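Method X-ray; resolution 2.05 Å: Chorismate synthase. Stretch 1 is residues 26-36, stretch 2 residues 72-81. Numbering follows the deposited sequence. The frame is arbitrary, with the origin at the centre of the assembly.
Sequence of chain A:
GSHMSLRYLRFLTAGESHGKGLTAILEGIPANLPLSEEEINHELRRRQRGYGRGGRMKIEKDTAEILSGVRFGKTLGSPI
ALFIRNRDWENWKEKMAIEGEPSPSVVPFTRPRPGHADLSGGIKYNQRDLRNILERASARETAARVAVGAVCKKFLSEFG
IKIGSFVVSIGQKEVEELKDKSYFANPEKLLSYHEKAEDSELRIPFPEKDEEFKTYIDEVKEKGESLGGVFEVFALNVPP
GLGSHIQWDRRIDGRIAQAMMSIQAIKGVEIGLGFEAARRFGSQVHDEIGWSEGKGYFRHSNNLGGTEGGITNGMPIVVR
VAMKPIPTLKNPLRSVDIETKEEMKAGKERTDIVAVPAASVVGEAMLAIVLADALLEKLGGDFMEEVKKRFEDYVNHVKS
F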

# COMPACT_ATOMS: atom_id res chain seq x y z
N LEU A 26 -6.98 -2.83 14.36
CA LEU A 26 -7.38 -1.65 13.60
C LEU A 26 -6.46 -0.51 13.98
O LEU A 26 -6.29 -0.21 15.16
CB LEU A 26 -8.82 -1.26 13.94
CG LEU A 26 -9.26 0.11 13.42
CD1 LEU A 26 -9.17 0.13 11.90
CD2 LEU A 26 -10.68 0.41 13.86
N GLU A 27 -5.88 0.15 12.99
CA GLU A 27 -4.98 1.26 13.25
C GLU A 27 -5.38 2.51 12.49
O GLU A 27 -5.76 2.44 11.32
CB GLU A 27 -3.55 0.88 12.86
CG GLU A 27 -2.52 1.93 13.21
CD GLU A 27 -1.13 1.59 12.69
OE1 GLU A 27 -0.88 1.77 11.49
OE2 GLU A 27 -0.29 1.13 13.50
N GLY A 28 -5.28 3.67 13.14
CA GLY A 28 -5.61 4.91 12.46
C GLY A 28 -6.74 5.72 13.07
O GLY A 28 -6.89 6.90 12.72
N ILE A 29 -7.54 5.12 13.95
CA ILE A 29 -8.62 5.88 14.58
C ILE A 29 -7.96 6.89 15.51
O ILE A 29 -7.11 6.54 16.31
CB ILE A 29 -9.56 4.97 15.40
CG1 ILE A 29 -10.21 3.94 14.48
CG2 ILE A 29 -10.65 5.82 16.05
CD1 ILE A 29 -11.23 4.52 13.52
N PRO A 30 -8.35 8.17 15.41
CA PRO A 30 -7.74 9.20 16.27
C PRO A 30 -7.88 8.93 17.76
O PRO A 30 -8.75 8.16 18.19
CB PRO A 30 -8.45 10.48 15.85
CG PRO A 30 -8.82 10.20 14.40
CD PRO A 30 -9.31 8.78 14.47
N ALA A 31 -7.02 9.58 18.53
CA ALA A 31 -7.02 9.47 19.98
C ALA A 31 -8.15 10.30 20.58
O ALA A 31 -8.58 11.29 19.98
CB ALA A 31 -5.68 9.95 20.54
N ASN A 32 -8.60 9.90 21.76
CA ASN A 32 -9.64 10.60 22.51
C ASN A 32 -11.06 10.33 22.04
O ASN A 32 -11.97 11.12 22.32
CB ASN A 32 -9.35 12.11 22.52
CG ASN A 32 -8.03 12.44 23.22
OD1 ASN A 32 -7.51 13.55 23.10
ND2 ASN A 32 -7.48 11.48 23.96
N LEU A 33 -11.25 9.23 21.33
CA LEU A 33 -12.58 8.84 20.86
C LEU A 33 -13.17 7.90 21.91
O LEU A 33 -12.59 6.86 22.21
CB LEU A 33 -12.50 8.08 19.54
CG LEU A 33 -13.83 7.44 19.10
CD1 LEU A 33 -14.78 8.53 18.62
CD2 LEU A 33 -13.60 6.41 17.99
N PRO A 34 -14.32 8.26 22.50
CA PRO A 34 -14.91 7.36 23.50
C PRO A 34 -15.24 6.03 22.82
O PRO A 34 -15.89 6.02 21.78
CB PRO A 34 -16.16 8.10 23.94
CG PRO A 34 -15.80 9.55 23.72
CD PRO A 34 -15.08 9.51 22.39
N LEU A 35 -14.80 4.92 23.40
CA LEU A 35 -15.07 3.60 22.83
C LEU A 35 -15.23 2.55 23.92
O LEU A 35 -14.42 2.48 24.84
CB LEU A 35 -13.93 3.19 21.88
CG LEU A 35 -14.06 1.85 21.14
CD1 LEU A 35 -15.23 1.91 20.16
CD2 LEU A 35 -12.77 1.55 20.38
N SER A 36 -16.27 1.72 23.80
CA SER A 36 -16.52 0.68 24.78
C SER A 36 -16.75 -0.66 24.10
O SER A 36 -17.04 -0.72 22.91
CB SER A 36 -17.76 1.03 25.61
OG SER A 36 -18.91 1.02 24.80
N PHE A 72 -9.38 4.16 30.02
CA PHE A 72 -10.37 5.02 30.66
C PHE A 72 -11.49 5.41 29.69
O PHE A 72 -11.92 6.56 29.67
CB PHE A 72 -9.70 6.28 31.22
CG PHE A 72 -8.63 6.00 32.23
CD1 PHE A 72 -8.83 5.04 33.23
CD2 PHE A 72 -7.42 6.69 32.20
CE1 PHE A 72 -7.83 4.77 34.17
CE2 PHE A 72 -6.42 6.43 33.14
CZ PHE A 72 -6.63 5.47 34.12
N GLY A 73 -11.93 4.45 28.90
CA GLY A 73 -13.01 4.68 27.96
C GLY A 73 -12.69 5.43 26.68
O GLY A 73 -13.58 5.63 25.85
N LYS A 74 -11.44 5.85 26.50
CA LYS A 74 -11.07 6.59 25.30
C LYS A 74 -9.91 5.95 24.54
O LYS A 74 -9.05 5.28 25.13
CB LYS A 74 -10.69 8.02 25.67
CG LYS A 74 -11.82 8.85 26.24
CD LYS A 74 -11.36 10.28 26.51
CE LYS A 74 -12.48 11.15 27.05
NZ LYS A 74 -12.99 10.66 28.37
N THR A 75 -9.88 6.17 23.22
CA THR A 75 -8.81 5.63 22.39
C THR A 75 -7.52 6.38 22.69
O THR A 75 -7.52 7.59 22.92
CB THR A 75 -9.13 5.80 20.88
OG1 THR A 75 -9.38 7.18 20.60
CG2 THR A 75 -10.35 4.97 20.48
N LEU A 76 -6.40 5.65 22.69
CA LEU A 76 -5.10 6.25 22.97
C LEU A 76 -4.49 6.80 21.69
O LEU A 76 -3.72 7.76 21.71
CB LEU A 76 -4.17 5.19 23.55
CG LEU A 76 -4.58 4.63 24.92
CD1 LEU A 76 -3.78 3.38 25.24
CD2 LEU A 76 -4.38 5.69 25.98
N GLY A 77 -4.87 6.19 20.56
CA GLY A 77 -4.34 6.59 19.27
C GLY A 77 -3.46 5.46 18.76
O GLY A 77 -3.05 5.45 17.60
N SER A 78 -3.17 4.51 19.65
CA SER A 78 -2.35 3.36 19.29
C SER A 78 -3.27 2.32 18.64
O SER A 78 -4.49 2.47 18.67
CB SER A 78 -1.68 2.79 20.54
OG SER A 78 -2.65 2.48 21.53
N PRO A 79 -2.70 1.26 18.05
CA PRO A 79 -3.55 0.25 17.42
C PRO A 79 -4.56 -0.36 18.39
O PRO A 79 -4.26 -0.59 19.56
CB PRO A 79 -2.55 -0.79 16.91
CG PRO A 79 -1.28 -0.02 16.76
CD PRO A 79 -1.28 0.87 17.97
N ILE A 80 -5.76 -0.64 17.87
CA ILE A 80 -6.82 -1.24 18.66
C ILE A 80 -6.92 -2.71 18.29
O ILE A 80 -7.21 -3.05 17.14
CB ILE A 80 -8.17 -0.56 18.38
CG1 ILE A 80 -8.06 0.94 18.67
CG2 ILE A 80 -9.27 -1.21 19.22
CD1 ILE A 80 -9.28 1.74 18.27
N ALA A 81 -6.68 -3.59 19.27
CA ALA A 81 -6.74 -5.02 19.04
C ALA A 81 -7.97 -5.59 19.73
O ALA A 81 -8.26 -5.27 20.88
CB ALA A 81 -5.47 -5.70 19.57
O HOH W 1 -6.61 4.35 17.41
O HOH W 2 -4.18 6.64 15.49

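What holds the two stretches together at the end where Leu26 lies? Leu26 and Ile80 form an antiparallel pair that satisfies both of their backbone groups at once. Leu26 N donates to Ile80 O at 2.8 Å, and Ile80 N returns the bond to Leu26 O at 2.8 Å; both are nearly straight, at 170° and 174°. The carbonyl Leu26 O also receives a CA-H contact from Pro79 CA at 3.6 Å. Proline has no amide hydrogen to offer, so Pro79 contributes carbon contacts here, its CG lying 3.6 Å from Glu27 OE2.

How does the Thr75 side chain serve the loop beyond Ile29? Its CA-to-CB bond points toward the other stretch, and its hydroxyl works in both directions. Thr75 OG1 donates to Pro30 O at 2.7 Å and accepts from Leu33 N at 2.9 Å, so one side chain satisfies a carbonyl and an amide that no backbone partner across the contact takes up. The backbone of Thr75 is engaged as well: Asn32 N donates to Thr75 O at 2.8 Å in an almost perfectly linear bond, and Thr75 N donates to Leu33 O at 3.0 Å, more bent at 148°.

How does the pairing continue past Leu33? Pro34 and Lys74 make a single bridge, flanked by the bond from Thr75 N and by one in which Leu35 N donates to Gly73 O at 2.8 Å. That same carbonyl receives a CA-H contact, Pro34 CA to Gly73 O at 3.2 Å, while Lys74 CA approaches Leu33 O at 3.5 Å. Leu35 O and Gly73 O, 3.4 Å apart, are both acceptors and form no bond. The register shifts by two residues between this bridge and the Leu26 pair, which makes them separate ladders joined by loops.

What fills the space between the ladders? Water and apolar side chains both contribute. Ile29 O has no direct hydrogen bond across the contact, but water 1 links it to Ser78 O, at 2.5 Å from Ile29 O and 3.1 Å from Ser78 O, and water 2 links it to Gly77 O, at 3.0 Å from Ile29 O and 2.7 Å from Gly77 O. Nearby, Ile80 CD1 lies 4.3 Å from Ile29 CB and 4.1 Å from Leu35 CD2, bringing three buried side chains together. The methyl of Ala31 packs against the backbone at Gly77: Ala31 CB sits 3.8 Å from Gly77 CA, and an ideal CB on this glycine would fall only 3.2 Å from Ala31 CB.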